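Local coordinates for TRAP dicarboxylate transporter, DctP subunit (Anaerococcus prevoti, PDB 4N91), which binds D-glucuronate, in both its alpha and beta forms, probably as the extracytoplasmic solute-binding component of a TRAP-type transporter, at residues A[174-179]-A[184-189]. Sequence-based numbering, arbitrary orientation. Where two conformers were deposited one is given.
Sequences IRVQQS and RMMDLL. With BDP (beta-D-glucopyranuronic acid), chain C.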
loop_
_atom_site.group_PDB
_atom_site.type_symbol
_atom_site.label_atom_id
_atom_site.label_comp_id
_atom_site.label_asym_id
_atom_site.label_seq_id
_atom_site.Cartn_x
_atom_site.Cartn_y
_atom_site.Cartn_z
ATOM N N ILE A 174 16.828 2.648 7.653
ATOM C CA ILE A 174 15.994 2.180 6.558
ATOM C C ILE A 174 14.718 2.981 6.556
ATOM O O ILE A 174 14.055 3.078 7.586
ATOM C CB ILE A 174 15.643 0.691 6.727
ATOM C CG1 ILE A 174 16.927 -0.144 6.747
ATOM C CG2 ILE A 174 14.675 0.244 5.663
ATOM C CD1 ILE A 174 17.740 -0.106 5.455
ATOM N N ARG A 175 14.359 3.554 5.412
ATOM C CA ARG A 175 13.106 4.307 5.322
ATOM C C ARG A 175 11.924 3.351 5.400
ATOM O O ARG A 175 11.942 2.253 4.803
ATOM C CB ARG A 175 13.031 5.123 4.030
ATOM C CG ARG A 175 11.742 5.901 3.875
ATOM C CD ARG A 175 10.656 5.133 3.116
ATOM N NE ARG A 175 9.406 5.862 3.036
ATOM C CZ ARG A 175 8.351 5.435 2.355
ATOM N NH1 ARG A 175 8.422 4.278 1.705
ATOM N NH2 ARG A 175 7.240 6.158 2.324
ATOM N N VAL A 176 10.909 3.777 6.147
ATOM C CA VAL A 176 9.620 3.109 6.172
ATOM C C VAL A 176 8.536 4.180 6.012
ATOM O O VAL A 176 8.820 5.374 6.013
ATOM C CB VAL A 176 9.396 2.321 7.464
ATOM C CG1 VAL A 176 10.431 1.197 7.548
ATOM C CG2 VAL A 176 9.495 3.231 8.668
ATOM N N GLN A 177 7.304 3.733 5.821
ATOM C CA GLN A 177 6.174 4.643 5.820
ATOM C C GLN A 177 5.891 5.114 7.234
ATOM O O GLN A 177 6.487 4.611 8.196
ATOM C CB GLN A 177 4.963 3.946 5.235
ATOM C CG GLN A 177 5.193 3.465 3.799
ATOM C CD GLN A 177 3.919 2.913 3.189
ATOM O OE1 GLN A 177 3.049 3.662 2.746
ATOM N NE2 GLN A 177 3.801 1.617 3.187
ATOM N N GLN A 178 5.008 6.103 7.363
ATOM C CA GLN A 178 4.631 6.622 8.671
ATOM C C GLN A 178 3.673 5.644 9.351
ATOM O O GLN A 178 2.452 5.831 9.369
ATOM C CB GLN A 178 4.026 8.026 8.581
ATOM C CG GLN A 178 3.968 8.721 9.945
ATOM C CD GLN A 178 3.320 10.097 9.914
ATOM O OE1 GLN A 178 2.233 10.286 10.441
ATOM N NE2 GLN A 178 3.986 11.055 9.300
ATOM N N SER A 179 4.266 4.607 9.921
ATOM C CA SER A 179 3.570 3.436 10.398
ATOM C C SER A 179 4.255 2.879 11.644
ATOM O O SER A 179 5.376 2.362 11.562
ATOM C CB SER A 179 3.644 2.373 9.298
ATOM O OG SER A 179 3.235 1.101 9.783
ATOM N N ARG A 184 8.342 -0.647 14.575
ATOM C CA ARG A 184 8.592 -1.770 15.463
ATOM C C ARG A 184 9.257 -2.938 14.719
ATOM O O ARG A 184 10.139 -3.594 15.250
ATOM C CB ARG A 184 7.297 -2.225 16.133
ATOM C CG ARG A 184 7.452 -3.398 17.061
ATOM C CD ARG A 184 8.348 -3.113 18.238
ATOM N NE ARG A 184 8.337 -4.257 19.150
ATOM C CZ ARG A 184 9.330 -4.574 19.972
ATOM N NH1 ARG A 184 10.429 -3.823 20.028
ATOM N NH2 ARG A 184 9.221 -5.653 20.740
HETATM N N MSE A 185 8.837 -3.191 13.486
HETATM C CA MSE A 185 9.457 -4.238 12.691
HETATM C C MSE A 185 10.957 -3.968 12.529
HETATM O O MSE A 185 11.780 -4.894 12.629
HETATM C CB MSE A 185 8.789 -4.334 11.319
HETATM C CG MSE A 185 9.305 -5.498 10.498
HETATM SE SE MSE A 185 8.532 -5.496 8.689
HETATM C CE MSE A 185 9.546 -3.993 7.932
HETATM N N MSE A 186 11.336 -2.712 12.272
HETATM C CA MSE A 186 12.760 -2.417 12.079
HETATM C C MSE A 186 13.514 -2.614 13.392
HETATM O O MSE A 186 14.643 -3.110 13.378
HETATM C CB MSE A 186 13.017 -1.015 11.543
HETATM C CG MSE A 186 12.374 -0.732 10.200
HETATM SE SE MSE A 186 12.752 -2.093 8.818
HETATM C CE MSE A 186 14.638 -2.262 9.018
ATOM N N ASP A 187 12.887 -2.238 14.514
ATOM C CA ASP A 187 13.507 -2.420 15.820
ATOM C C ASP A 187 13.802 -3.904 16.086
ATOM O O ASP A 187 14.897 -4.250 16.563
ATOM C CB ASP A 187 12.599 -1.908 16.926
ATOM C CG ASP A 187 12.494 -0.410 16.973
ATOM O OD1 ASP A 187 13.362 0.300 16.408
ATOM O OD2 ASP A 187 11.535 0.055 17.618
ATOM N N LEU A 188 12.840 -4.776 15.782
ATOM C CA LEU A 188 13.005 -6.215 15.982
ATOM C C LEU A 188 14.049 -6.829 15.058
ATOM O O LEU A 188 14.660 -7.849 15.378
ATOM C CB LEU A 188 11.671 -6.925 15.768
ATOM C CG LEU A 188 10.654 -6.724 16.879
ATOM C CD1 LEU A 188 9.267 -7.121 16.397
ATOM C CD2 LEU A 188 11.081 -7.543 18.103
ATOM N N LEU A 189 14.244 -6.213 13.899
ATOM C CA LEU A 189 15.319 -6.603 12.989
ATOM C C LEU A 189 16.699 -6.047 13.389
ATOM O O LEU A 189 17.680 -6.221 12.653
ATOM C CB LEU A 189 14.976 -6.138 11.570
ATOM C CG LEU A 189 13.808 -6.875 10.921
ATOM C CD1 LEU A 189 13.301 -6.169 9.634
ATOM C CD2 LEU A 189 14.250 -8.301 10.590
HETATM C C1 BDP C . 3.979 1.856 -2.579
HETATM C C2 BDP C . 2.558 2.033 -2.299
HETATM C C3 BDP C . 2.266 3.470 -1.977
HETATM C C4 BDP C . 3.024 3.914 -0.848
HETATM C C5 BDP C . 4.462 3.678 -1.101
HETATM C C6 BDP C . 5.329 3.992 0.145
HETATM O O2 BDP C . 1.958 1.837 -3.640
HETATM O O3 BDP C . 0.832 3.645 -1.735
HETATM O O4 BDP C . 2.804 5.184 -0.502
HETATM O O5 BDP C . 4.711 2.266 -1.423
HETATM O O6A BDP C . 5.201 5.147 0.606
HETATM O O1 BDP C . 4.223 0.426 -2.599
HETATM O O6B BDP C . 6.239 3.194 0.466
#
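M186, a selenomethionine, packs against I174 and V176, so that one long side chain of helix 180-188 serves two residues of strand 173-176. Its terminal methyl CE lies against the root of the isoleucine, 3.9 Å from I174 CG1, and the two side chains cross at about a right angle. V176 is met nearer the backbone: its CG1 is 3.8 Å from M186 CG, the valine and selenomethionine running past one another in opposite directions. Bends at both outer torsions of M186 (chi2 -51°, chi3 -48°) fold its tail back, bringing CE to I174 while CG stays beside V176. The contact is apolar and buried.

R175, between the two packing residues, points the other way, into the sugar pocket. With CG anti to the backbone N (chi1 179°) and the chain bent at chi2, its guanidinium is brought edge-on to the glucuronate carboxylate, which it grips with two parallel-running bonds: NH1 to BDP O6B at 2.7 Å and NH2 to BDP O6A at 2.9 Å, both nearly straight. NH2 also donates to the carbonyl of M196, which helps fix the group's rotation. Q177 lies over one face of the same carboxylate, its amide moderately tilted from that plane and its CD 3.5 Å from BDP C6, while its NE2 bonds to S95 OG. A leucine in place of Q177 would probably leave the S95 hydroxyl without its amide partner and the carboxylate face without its flat polar cover, a branched apolar end standing there instead.

Strand 173-176, helix 180-188 and strand 192-195 form a beta-alpha-beta unit with the two strands parallel, and A193 of the second strand touches both V176 and M186. F156 of strand 154-158 also packs on M186, whereas M185 and L189 reach V307 of helix 301-317.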